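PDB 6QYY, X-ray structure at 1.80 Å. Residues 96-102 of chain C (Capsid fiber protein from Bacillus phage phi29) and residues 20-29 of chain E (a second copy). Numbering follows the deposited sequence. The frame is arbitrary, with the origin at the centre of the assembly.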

ATOM      1  N   GLY C  96       0.128 -11.088  -6.237  1.00 32.79           N
ATOM      2  CA  GLY C  96       1.357 -10.408  -6.597  1.00 29.01           C
ATOM      3  C   GLY C  96       1.995 -11.090  -7.786  1.00 28.24           C
ATOM      4  O   GLY C  96       1.423 -12.013  -8.367  1.00 31.09           O
ATOM      5  N   TYR C  97       3.190 -10.629  -8.149  1.00 27.02           N
ATOM      6  CA  TYR C  97       3.909 -11.236  -9.261  1.00 24.63           C
ATOM      7  C   TYR C  97       5.392 -11.324  -8.930  1.00 26.08           C
ATOM      8  O   TYR C  97       5.943 -10.472  -8.232  1.00 25.36           O
ATOM      9  N   ALA C  98       6.029 -12.366  -9.455  1.00 24.98           N
ATOM     10  CA  ALA C  98       7.416 -12.651  -9.116  1.00 26.02           C
ATOM     11  C   ALA C  98       8.378 -11.659  -9.761  1.00 25.39           C
ATOM     12  O   ALA C  98       8.265 -11.322 -10.944  1.00 32.38           O
ATOM     13  N   VAL C  99       9.368 -11.222  -8.992  1.00 24.62           N
ATOM     14  CA  VAL C  99      10.426 -10.379  -9.526  1.00 24.94           C
ATOM     15  C   VAL C  99      11.780 -11.066  -9.473  1.00 24.63           C
ATOM     16  O   VAL C  99      12.770 -10.493  -9.914  1.00 28.07           O
ATOM     17  N   GLU C 100      11.831 -12.298  -8.966  1.00 27.03           N
ATOM     18  CA  GLU C 100      12.973 -13.193  -9.099  1.00 32.83           C
ATOM     19  C   GLU C 100      12.476 -14.587  -9.457  1.00 36.28           C
ATOM     20  O   GLU C 100      11.303 -14.916  -9.277  1.00 43.25           O
ATOM     21  N   GLU C 101      13.394 -15.419  -9.931  1.00 27.71           N
ATOM     22  CA  GLU C 101      13.089 -16.830 -10.152  1.00 33.86           C
ATOM     23  C   GLU C 101      13.226 -17.624  -8.865  1.00 40.28           C
ATOM     24  O   GLU C 101      14.004 -17.275  -7.971  1.00 41.51           O
ATOM     25  N   ALA C 102      12.505 -18.740  -8.797  1.00 34.34           N
ATOM     26  CA  ALA C 102      12.698 -19.641  -7.674  1.00 31.06           C
ATOM     27  C   ALA C 102      12.263 -21.044  -8.062  1.00 34.30           C
ATOM     28  O   ALA C 102      11.179 -21.237  -8.626  1.00 42.19           O
TER
ATOM     29  N   ALA E  20       8.016   1.516 -15.202  1.00 26.44           N
ATOM     30  CA  ALA E  20       7.262   0.302 -15.464  1.00 29.97           C
ATOM     31  C   ALA E  20       8.190  -0.893 -15.287  1.00 25.75           C
ATOM     32  O   ALA E  20       9.368  -0.833 -15.664  1.00 28.69           O
ATOM     33  N   TYR E  21       7.668  -1.951 -14.674  1.00 22.36           N
ATOM     34  CA  TYR E  21       8.364  -3.228 -14.554  1.00 26.76           C
ATOM     35  C   TYR E  21       8.010  -4.127 -15.728  1.00 23.72           C
ATOM     36  O   TYR E  21       6.868  -4.147 -16.191  1.00 26.44           O
ATOM     37  N   SER E  22       8.984  -4.911 -16.180  1.00 24.71           N
ATOM     38  CA  SER E  22       8.715  -5.827 -17.272  1.00 29.49           C
ATOM     39  C   SER E  22       9.563  -7.073 -17.085  1.00 26.68           C
ATOM     40  O   SER E  22      10.613  -7.041 -16.432  1.00 30.25           O
ATOM     41  N   GLN E  23       9.095  -8.171 -17.670  1.00 29.56           N
ATOM     42  CA  GLN E  23       9.766  -9.446 -17.473  1.00 34.14           C
ATOM     43  C   GLN E  23      11.048  -9.496 -18.296  1.00 34.65           C
ATOM     44  O   GLN E  23      11.077  -9.059 -19.450  1.00 40.35           O
ATOM     45  N   GLY E  24      12.126 -10.000 -17.686  1.00 34.26           N
ATOM     46  CA  GLY E  24      13.336 -10.340 -18.409  1.00 43.50           C
ATOM     47  C   GLY E  24      13.789 -11.747 -18.059  1.00 35.21           C
ATOM     48  O   GLY E  24      13.194 -12.418 -17.215  1.00 45.49           O
ATOM     49  N   ASP E  25      14.847 -12.186 -18.738  1.00 42.71           N
ATOM     50  CA  ASP E  25      15.405 -13.509 -18.464  1.00 41.37           C
ATOM     51  C   ASP E  25      16.142 -13.459 -17.127  1.00 50.89           C
ATOM     52  O   ASP E  25      17.251 -12.924 -17.030  1.00 47.49           O
ATOM     53  N   ASP E  26      15.517 -14.014 -16.085  1.00 43.21           N
ATOM     54  CA  ASP E  26      16.100 -14.106 -14.739  1.00 39.95           C
ATOM     55  C   ASP E  26      16.327 -12.732 -14.117  1.00 37.83           C
ATOM     56  O   ASP E  26      17.213 -12.556 -13.276  1.00 39.58           O
ATOM     57  N   ILE E  27      15.536 -11.749 -14.527  1.00 32.66           N
ATOM     58  CA  ILE E  27      15.676 -10.391 -14.015  1.00 30.04           C
ATOM     59  C   ILE E  27      14.409  -9.616 -14.323  1.00 30.20           C
ATOM     60  O   ILE E  27      13.878  -9.689 -15.439  1.00 33.03           O
ATOM     61  N   ILE E  28      13.885  -8.903 -13.340  1.00 28.66           N
ATOM     62  CA  ILE E  28      12.848  -7.923 -13.629  1.00 27.79           C
ATOM     63  C   ILE E  28      13.535  -6.684 -14.185  1.00 26.22           C
ATOM     64  O   ILE E  28      14.632  -6.309 -13.751  1.00 29.45           O
ATOM     65  N   GLU E  29      12.942  -6.088 -15.207  1.00 26.75           N
ATOM     66  CA  GLU E  29      13.535  -4.929 -15.850  1.00 25.97           C
ATOM     67  C   GLU E  29      12.707  -3.690 -15.549  1.00 26.60           C
ATOM     68  O   GLU E  29      11.501  -3.777 -15.313  1.00 26.31           O
TER

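Where two protein segments meet without a single direct hydrogen bond, side chains can pack while waters link polar atoms that do not meet directly, at apolar and acidic places alike. Residues 20-29 of chain E and 96-102 of chain C in the phi29 capsid fiber protein illustrate the point in a modest interface, with 312 Å² buried over both sides.

Along chain E the contact begins at Y21(E), since A20(E) lies out of reach. Y21(E) points toward chain C, with chi1 in the m well and chi2 at -46°, and meets Y97(C), which also points toward its partner but adopts the p rotamer (chi1 52°). The two buried rings meet at their edges rather than stacking: OH of Y97(C) lies 3.2 Å from CD2 of Y21(E), and CZ of Y97(C) is 4.2 Å from that same CD2.

S22(E) then turns away, as expected for alternation along a strand, and its backbone pairs instead with E29(E), tying the two strands of chain E together: N of S22(E) donates to O of E29(E) at 2.9 Å, and N of E29(E) to O of S22(E) at 2.8 Å. Q23(E) and G24(E) make no contact with chain C, but N of G24(E) gives a weak 2.9 Å hydrogen bond to O of I27(E) where the chain doubles back.

At this turn the chemistry becomes acidic. D25(E), a t rotamer, has its CA-to-CB bond directed away, yet its end comes nearer, and OD2 stands 4.3 Å from OE2 of E101(C). D26(E), also t and set sideways, comes closer: its OD1 is 3.5 Å from OE2 of E101(C), whose extended side chain (m, then t) points toward chain E. The like charges are left close together; waters 2 and 3 each link one carboxylate to a backbone N of the other chain, and D25(E) takes no part. Water 3 donates to OD1 of D26(E) at 2.8 Å and accepts from N of E101(C) at 2.9 Å, while water 2 donates to OE2 of E101(C) at 2.7 Å and accepts a weak bond from N of D26(E) at 3.3 Å.

I27(E) points away, and I28(E) restores the apolar contact. With chi1 t and chi2 p, it points toward V99(C), an m rotamer set sideways; their CB atoms are 4.1 Å apart, and CB of I28(E) lies 3.9 Å from O of V99(C). Water 1 joins the backbones here, donating to O of V99(C) at 2.6 Å and accepting from N of I28(E) at 3.0 Å. E29(E), finally, is out of reach.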

ATOM      1  CB  TYR C  97       3.695 -10.471 -10.584  1.00 30.15           C
ATOM      2  CG  TYR C  97       3.972  -8.986 -10.532  1.00 30.14           C
ATOM      3  CD1 TYR C  97       5.270  -8.491 -10.693  1.00 31.08           C
ATOM      4  CD2 TYR C  97       2.941  -8.073 -10.349  1.00 31.57           C
ATOM      5  CE1 TYR C  97       5.529  -7.132 -10.657  1.00 37.17           C
ATOM      6  CE2 TYR C  97       3.194  -6.709 -10.316  1.00 33.25           C
ATOM      7  CZ  TYR C  97       4.489  -6.249 -10.466  1.00 37.80           C
ATOM      8  OH  TYR C  97       4.759  -4.899 -10.419  1.00 35.99           O
ATOM      9  CB  ALA C  98       7.771 -14.072  -9.559  1.00 25.88           C
ATOM     10  CB  VAL C  99      10.462  -9.006  -8.823  1.00 28.83           C
ATOM     11  CG1 VAL C  99       9.159  -8.273  -9.120  1.00 28.76           C
ATOM     12  CG2 VAL C  99      10.657  -9.159  -7.314  1.00 29.73           C
ATOM     13  CB  GLU C 100      13.790 -13.304  -7.808  1.00 49.47           C
ATOM     14  CG  GLU C 100      14.262 -12.014  -7.189  1.00 61.57           C
ATOM     15  CD  GLU C 100      14.754 -12.234  -5.766  1.00 72.66           C
ATOM     16  OE1 GLU C 100      14.508 -13.338  -5.218  1.00 68.47           O
ATOM     17  OE2 GLU C 100      15.380 -11.310  -5.199  1.00 74.01           O
ATOM     18  CB  GLU C 101      14.037 -17.450 -11.176  1.00 37.22           C
ATOM     19  CG  GLU C 101      13.811 -17.049 -12.597  1.00 45.77           C
ATOM     20  CD  GLU C 101      14.702 -17.834 -13.545  1.00 56.86           C
ATOM     21  OE1 GLU C 101      15.215 -18.898 -13.132  1.00 63.70           O
ATOM     22  OE2 GLU C 101      14.896 -17.387 -14.694  1.00 58.53           O
ATOM     23  CB  ALA C 102      11.932 -19.161  -6.448  1.00 26.48           C
TER
ATOM     24  CB  ALA E  20       6.681   0.296 -16.885  1.00 29.81           C
ATOM     25  CB  TYR E  21       7.975  -3.960 -13.267  1.00 28.51           C
ATOM     26  CG  TYR E  21       8.300  -3.247 -11.980  1.00 29.32           C
ATOM     27  CD1 TYR E  21       9.537  -2.654 -11.783  1.00 39.50           C
ATOM     28  CD2 TYR E  21       7.383  -3.208 -10.936  1.00 30.96           C
ATOM     29  CE1 TYR E  21       9.842  -2.010 -10.598  1.00 42.53           C
ATOM     30  CE2 TYR E  21       7.690  -2.567  -9.740  1.00 24.81           C
ATOM     31  CZ  TYR E  21       8.911  -1.962  -9.587  1.00 28.50           C
ATOM     32  OH  TYR E  21       9.207  -1.325  -8.401  1.00 29.97           O
ATOM     33  CB  SER E  22       8.975  -5.176 -18.638  1.00 34.93           C
ATOM     34  OG  SER E  22      10.310  -4.724 -18.754  1.00 33.42           O
ATOM     35  CB  GLN E  23       8.823 -10.584 -17.864  1.00 36.48           C
ATOM     36  CG  GLN E  23       9.476 -11.927 -17.950  1.00 46.59           C
ATOM     37  CD  GLN E  23       8.507 -12.981 -18.440  1.00 59.27           C
ATOM     38  OE1 GLN E  23       7.327 -12.699 -18.653  1.00 53.29           O
ATOM     39  NE2 GLN E  23       9.000 -14.198 -18.632  1.00 65.18           N
ATOM     40  CB  ASP E  25      16.324 -13.942 -19.602  1.00 47.69           C
ATOM     41  CG  ASP E  25      17.037 -15.258 -19.325  1.00 71.94           C
ATOM     42  OD1 ASP E  25      17.926 -15.613 -20.124  1.00 84.76           O
ATOM     43  OD2 ASP E  25      16.708 -15.948 -18.332  1.00 74.37           O
ATOM     44  CB  ASP E  26      17.407 -14.909 -14.740  1.00 45.75           C
ATOM     45  CG  ASP E  26      17.796 -15.390 -13.356  1.00 47.27           C
ATOM     46  OD1 ASP E  26      16.893 -15.498 -12.496  1.00 43.29           O
ATOM     47  OD2 ASP E  26      19.002 -15.645 -13.129  1.00 43.66           O
ATOM     48  CB  ILE E  27      16.920  -9.699 -14.613  1.00 34.66           C
ATOM     49  CG1 ILE E  27      17.131  -8.322 -13.998  1.00 35.94           C
ATOM     50  CG2 ILE E  27      16.832  -9.604 -16.141  1.00 38.17           C
ATOM     51  CD1 ILE E  27      17.885  -8.377 -12.707  1.00 35.10           C
ATOM     52  CB  ILE E  28      12.002  -7.617 -12.375  1.00 25.21           C
ATOM     53  CG1 ILE E  28      10.672  -6.974 -12.768  1.00 27.92           C
ATOM     54  CG2 ILE E  28      12.774  -6.724 -11.383  1.00 27.24           C
ATOM     55  CD1 ILE E  28       9.698  -7.940 -13.451  1.00 29.11           C
ATOM     56  CB  GLU E  29      13.656  -5.121 -17.361  1.00 28.08           C
ATOM     57  CG  GLU E  29      14.501  -6.346 -17.702  1.00 30.48           C
ATOM     58  CD  GLU E  29      14.819  -6.453 -19.172  1.00 58.66           C
ATOM     59  OE1 GLU E  29      13.888  -6.718 -19.958  1.00 70.04           O
ATOM     60  OE2 GLU E  29      16.005  -6.287 -19.537  1.00 69.85           O
TER
HETATM   61  O   HOH W   1      15.062  -9.582 -10.700  1.00 29.02           O
HETATM   62  O   HOH W   2      12.804 -15.710 -15.262  1.00 36.14           O
HETATM   63  O   HOH W   3      16.093 -14.439 -10.081  1.00 40.58           O